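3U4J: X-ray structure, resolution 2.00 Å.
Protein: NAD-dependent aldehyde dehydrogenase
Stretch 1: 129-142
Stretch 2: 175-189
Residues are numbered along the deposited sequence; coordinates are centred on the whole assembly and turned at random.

Stretch 1 129-142: DLWSYAAGQARALE
Stretch 2, residues 175-189: FIIASERVPWAIGSG

Both stretches enter already helical and run side by side with their N-to-C directions 12° apart and their axes 9.0 Å apart at closest approach. The register pairs CA of Leu130 with CA of Ser179 (6.2 Å), CA of Trp131 with CA of Pro183 (6.0 Å), and CA of Ala138 with CA of Gly187 (5.0 Å). The second helix kinks where N of Pro183 and N of Trp184 lack bonds to the preceding turn; proline has no amide hydrogen to give. Gly189 (phi/psi 100/4) closes it in a Schellman motif, Gly189 N to Ile186 O 2.9 Å. Ala138 CB lies 3.7 Å from Gly187 O; a CB on Gly187 would come within 3.3 Å of Ala138 CB and clash with Pro183 O (2.5 Å). Leu130 (m, t) points toward the partner as a knob among Ile176, Ser179, Glu180 and Trp184, its CD2 3.8 Å from Trp184 CH2. Trp131 (chi1 m, chi2 82°) fills the next hole, among Ser179, Val182, Pro183 and Ile186. Pro183 CG sits over its indole face, 3.4 Å from Trp131 CE2, a CH-pi contact; at the ring edge, Trp131 NE1 donates a weak hydrogen bond to Ser179 OG (3.1 Å, 131°), while Ser179 OG donates to Phe175 O (3.0 Å). Trp184 (chi1 m, chi2 -101°) reciprocates, receiving Ala134 CB over its face (4.0 Å to Trp184 CZ3). Tyr133 (t) meets Trp184 rim to rim, Tyr133 CD2 to Trp184 CZ2 3.5 Å.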

# COMPACT_ATOMS: atom_id res chain seq x y z
N ASP A 129 16.02 -18.98 -0.84
CA ASP A 129 15.61 -17.67 -0.29
C ASP A 129 14.42 -17.08 -1.07
O ASP A 129 13.54 -16.45 -0.47
CB ASP A 129 16.78 -16.67 -0.26
CG ASP A 129 16.48 -15.44 0.58
OD1 ASP A 129 16.10 -15.57 1.77
OD2 ASP A 129 16.64 -14.33 0.06
N LEU A 130 14.40 -17.29 -2.39
CA LEU A 130 13.25 -16.86 -3.18
C LEU A 130 11.98 -17.55 -2.73
O LEU A 130 10.95 -16.89 -2.57
CB LEU A 130 13.46 -17.13 -4.66
CG LEU A 130 14.46 -16.21 -5.40
CD1 LEU A 130 14.83 -16.90 -6.73
CD2 LEU A 130 13.89 -14.83 -5.65
N TRP A 131 12.07 -18.86 -2.52
CA TRP A 131 10.91 -19.63 -2.09
C TRP A 131 10.52 -19.14 -0.70
O TRP A 131 9.34 -18.97 -0.44
CB TRP A 131 11.21 -21.16 -2.09
CG TRP A 131 10.98 -21.79 -3.43
CD1 TRP A 131 11.85 -21.80 -4.51
CD2 TRP A 131 9.79 -22.47 -3.87
NE1 TRP A 131 11.27 -22.45 -5.59
CE2 TRP A 131 10.02 -22.89 -5.21
CE3 TRP A 131 8.56 -22.78 -3.25
CZ2 TRP A 131 9.06 -23.58 -5.94
CZ3 TRP A 131 7.60 -23.48 -3.99
CH2 TRP A 131 7.85 -23.87 -5.32
N SER A 132 11.49 -18.87 0.19
CA SER A 132 11.14 -18.40 1.54
C SER A 132 10.49 -17.03 1.54
O SER A 132 9.52 -16.81 2.25
CB SER A 132 12.35 -18.35 2.48
OG SER A 132 12.95 -19.62 2.54
N TYR A 133 11.06 -16.10 0.78
CA TYR A 133 10.47 -14.76 0.66
C TYR A 133 9.02 -14.84 0.18
O TYR A 133 8.12 -14.17 0.73
CB TYR A 133 11.29 -13.87 -0.30
CG TYR A 133 10.56 -12.56 -0.55
CD1 TYR A 133 10.79 -11.43 0.25
CD2 TYR A 133 9.61 -12.45 -1.56
CE1 TYR A 133 10.07 -10.25 0.03
CE2 TYR A 133 8.88 -11.28 -1.78
CZ TYR A 133 9.12 -10.20 -0.98
OH TYR A 133 8.38 -9.06 -1.21
N ALA A 134 8.79 -15.63 -0.87
CA ALA A 134 7.44 -15.72 -1.49
C ALA A 134 6.47 -16.38 -0.54
O ALA A 134 5.32 -15.95 -0.40
CB ALA A 134 7.53 -16.51 -2.81
N ALA A 135 6.94 -17.42 0.16
CA ALA A 135 6.10 -18.09 1.16
C ALA A 135 5.67 -17.11 2.24
O ALA A 135 4.53 -17.14 2.69
CB ALA A 135 6.83 -19.29 1.78
N GLY A 136 6.59 -16.26 2.69
CA GLY A 136 6.27 -15.25 3.72
C GLY A 136 5.18 -14.30 3.24
O GLY A 136 4.22 -14.02 3.97
N GLN A 137 5.32 -13.81 2.01
CA GLN A 137 4.39 -12.83 1.45
C GLN A 137 3.05 -13.40 1.04
O GLN A 137 2.05 -12.68 1.09
CB GLN A 137 5.03 -12.08 0.26
CG GLN A 137 6.15 -11.09 0.67
CD GLN A 137 5.66 -10.13 1.75
OE1 GLN A 137 4.81 -9.29 1.49
NE2 GLN A 137 6.16 -10.28 2.98
N ALA A 138 3.03 -14.67 0.64
CA ALA A 138 1.84 -15.32 0.11
C ALA A 138 0.66 -15.25 1.08
O ALA A 138 -0.47 -15.09 0.65
CB ALA A 138 2.12 -16.81 -0.28
N ARG A 139 0.93 -15.33 2.38
CA ARG A 139 -0.17 -15.31 3.35
C ARG A 139 -0.72 -13.90 3.66
O ARG A 139 -1.82 -13.76 4.20
CB ARG A 139 0.21 -16.08 4.62
CG ARG A 139 1.27 -15.43 5.49
CD ARG A 139 1.57 -16.36 6.65
NE ARG A 139 0.45 -16.46 7.57
CZ ARG A 139 0.50 -17.12 8.71
NH1 ARG A 139 1.62 -17.77 9.04
NH2 ARG A 139 -0.55 -17.14 9.53
N ALA A 140 0.01 -12.87 3.26
CA ALA A 140 -0.41 -11.50 3.59
C ALA A 140 -1.01 -10.71 2.41
O ALA A 140 -1.20 -9.50 2.51
CB ALA A 140 0.76 -10.74 4.18
N LEU A 141 -1.26 -11.38 1.29
CA LEU A 141 -1.76 -10.72 0.10
C LEU A 141 -3.14 -10.16 0.37
O LEU A 141 -3.99 -10.82 0.96
CB LEU A 141 -1.79 -11.68 -1.09
CG LEU A 141 -0.41 -12.25 -1.49
CD1 LEU A 141 -0.59 -13.22 -2.64
CD2 LEU A 141 0.53 -11.12 -1.84
N GLU A 142 -3.37 -8.94 -0.08
CA GLU A 142 -4.61 -8.27 0.27
C GLU A 142 -5.26 -7.59 -0.93
O GLU A 142 -4.65 -7.46 -2.00
CB GLU A 142 -4.33 -7.25 1.40
CG GLU A 142 -3.34 -6.19 0.97
CD GLU A 142 -2.80 -5.34 2.12
OE1 GLU A 142 -2.53 -5.87 3.22
OE2 GLU A 142 -2.63 -4.13 1.90
N PHE A 175 17.10 -22.99 -12.59
CA PHE A 175 16.53 -23.13 -11.26
C PHE A 175 16.06 -21.77 -10.76
O PHE A 175 15.00 -21.64 -10.12
CB PHE A 175 17.51 -23.80 -10.29
CG PHE A 175 16.84 -24.50 -9.11
CD1 PHE A 175 16.03 -25.62 -9.32
CD2 PHE A 175 17.04 -24.06 -7.81
CE1 PHE A 175 15.44 -26.29 -8.25
CE2 PHE A 175 16.42 -24.73 -6.71
CZ PHE A 175 15.65 -25.83 -6.93
N ILE A 176 16.88 -20.75 -11.04
CA ILE A 176 16.56 -19.39 -10.61
C ILE A 176 15.25 -18.92 -11.18
O ILE A 176 14.39 -18.41 -10.45
CB ILE A 176 17.70 -18.40 -10.96
CG1 ILE A 176 18.89 -18.61 -10.01
CG2 ILE A 176 17.18 -16.96 -10.93
CD1 ILE A 176 18.85 -17.76 -8.75
N ILE A 177 15.08 -19.08 -12.49
CA ILE A 177 13.90 -18.54 -13.14
C ILE A 177 12.66 -19.30 -12.69
O ILE A 177 11.61 -18.69 -12.48
CB ILE A 177 14.10 -18.42 -14.69
CG1 ILE A 177 15.17 -17.31 -14.91
CG2 ILE A 177 12.82 -17.93 -15.38
CD1 ILE A 177 15.91 -17.38 -16.20
N ALA A 178 12.77 -20.61 -12.52
CA ALA A 178 11.63 -21.37 -11.96
C ALA A 178 11.25 -20.79 -10.58
O ALA A 178 10.05 -20.55 -10.29
CB ALA A 178 11.98 -22.82 -11.84
N SER A 179 12.28 -20.52 -9.77
CA SER A 179 12.12 -20.03 -8.42
C SER A 179 11.68 -18.55 -8.34
O SER A 179 11.16 -18.13 -7.31
CB SER A 179 13.40 -20.26 -7.62
OG SER A 179 13.63 -21.65 -7.43
N GLU A 180 11.89 -17.78 -9.41
CA GLU A 180 11.34 -16.40 -9.50
C GLU A 180 9.90 -16.38 -10.02
O GLU A 180 9.27 -15.33 -10.04
CB GLU A 180 12.15 -15.53 -10.48
CG GLU A 180 13.59 -15.26 -10.16
CD GLU A 180 14.28 -14.46 -11.29
OE1 GLU A 180 13.70 -14.33 -12.41
OE2 GLU A 180 15.41 -13.98 -11.06
N ARG A 181 9.40 -17.51 -10.51
CA ARG A 181 8.05 -17.53 -11.15
C ARG A 181 7.08 -18.43 -10.40
O ARG A 181 6.03 -17.98 -9.98
CB ARG A 181 8.13 -18.03 -12.61
CG ARG A 181 9.08 -17.22 -13.52
CD ARG A 181 8.53 -15.83 -13.89
NE ARG A 181 9.47 -15.21 -14.83
CZ ARG A 181 10.62 -14.65 -14.49
NH1 ARG A 181 10.96 -14.50 -13.21
NH2 ARG A 181 11.44 -14.21 -15.44
N VAL A 182 7.43 -19.71 -10.26
CA VAL A 182 6.53 -20.69 -9.64
C VAL A 182 6.02 -20.25 -8.25
O VAL A 182 4.82 -20.28 -8.02
CB VAL A 182 7.15 -22.13 -9.60
CG1 VAL A 182 6.30 -23.11 -8.76
CG2 VAL A 182 7.37 -22.67 -11.04
N PRO A 183 6.91 -19.83 -7.33
CA PRO A 183 6.39 -19.52 -5.97
C PRO A 183 5.41 -18.35 -5.95
O PRO A 183 4.46 -18.37 -5.18
CB PRO A 183 7.67 -19.17 -5.16
CG PRO A 183 8.81 -19.76 -5.92
CD PRO A 183 8.39 -19.72 -7.39
N TRP A 184 5.62 -17.34 -6.80
CA TRP A 184 4.72 -16.22 -6.88
C TRP A 184 3.37 -16.62 -7.46
O TRP A 184 2.31 -16.14 -7.00
CB TRP A 184 5.36 -15.08 -7.68
CG TRP A 184 6.26 -14.20 -6.80
CD1 TRP A 184 5.93 -12.98 -6.28
CD2 TRP A 184 7.60 -14.49 -6.34
NE1 TRP A 184 6.97 -12.50 -5.51
CE2 TRP A 184 8.01 -13.40 -5.54
CE3 TRP A 184 8.49 -15.55 -6.55
CZ2 TRP A 184 9.29 -13.32 -4.95
CZ3 TRP A 184 9.77 -15.51 -5.93
CH2 TRP A 184 10.15 -14.39 -5.14
N ALA A 185 3.40 -17.51 -8.44
CA ALA A 185 2.19 -18.01 -9.09
C ALA A 185 1.38 -18.92 -8.15
O ALA A 185 0.22 -18.65 -7.86
CB ALA A 185 2.59 -18.76 -10.42
N ILE A 186 1.98 -19.99 -7.64
CA ILE A 186 1.20 -20.90 -6.76
C ILE A 186 0.91 -20.23 -5.40
O ILE A 186 -0.08 -20.53 -4.76
CB ILE A 186 1.89 -22.27 -6.55
CG1 ILE A 186 3.26 -22.12 -5.85
CG2 ILE A 186 2.04 -22.95 -7.91
CD1 ILE A 186 3.82 -23.39 -5.20
N GLY A 187 1.78 -19.31 -4.98
CA GLY A 187 1.52 -18.50 -3.78
C GLY A 187 0.31 -17.61 -3.94
O GLY A 187 -0.40 -17.36 -2.98
N SER A 188 0.04 -17.17 -5.17
CA SER A 188 -1.19 -16.46 -5.50
C SER A 188 -2.43 -17.36 -5.58
O SER A 188 -3.55 -16.83 -5.72
CB SER A 188 -1.05 -15.71 -6.83
OG SER A 188 -0.05 -14.71 -6.74
N GLY A 189 -2.25 -18.68 -5.49
CA GLY A 189 -3.38 -19.65 -5.58
C GLY A 189 -3.50 -20.30 -6.97
O GLY A 189 -4.44 -21.07 -7.21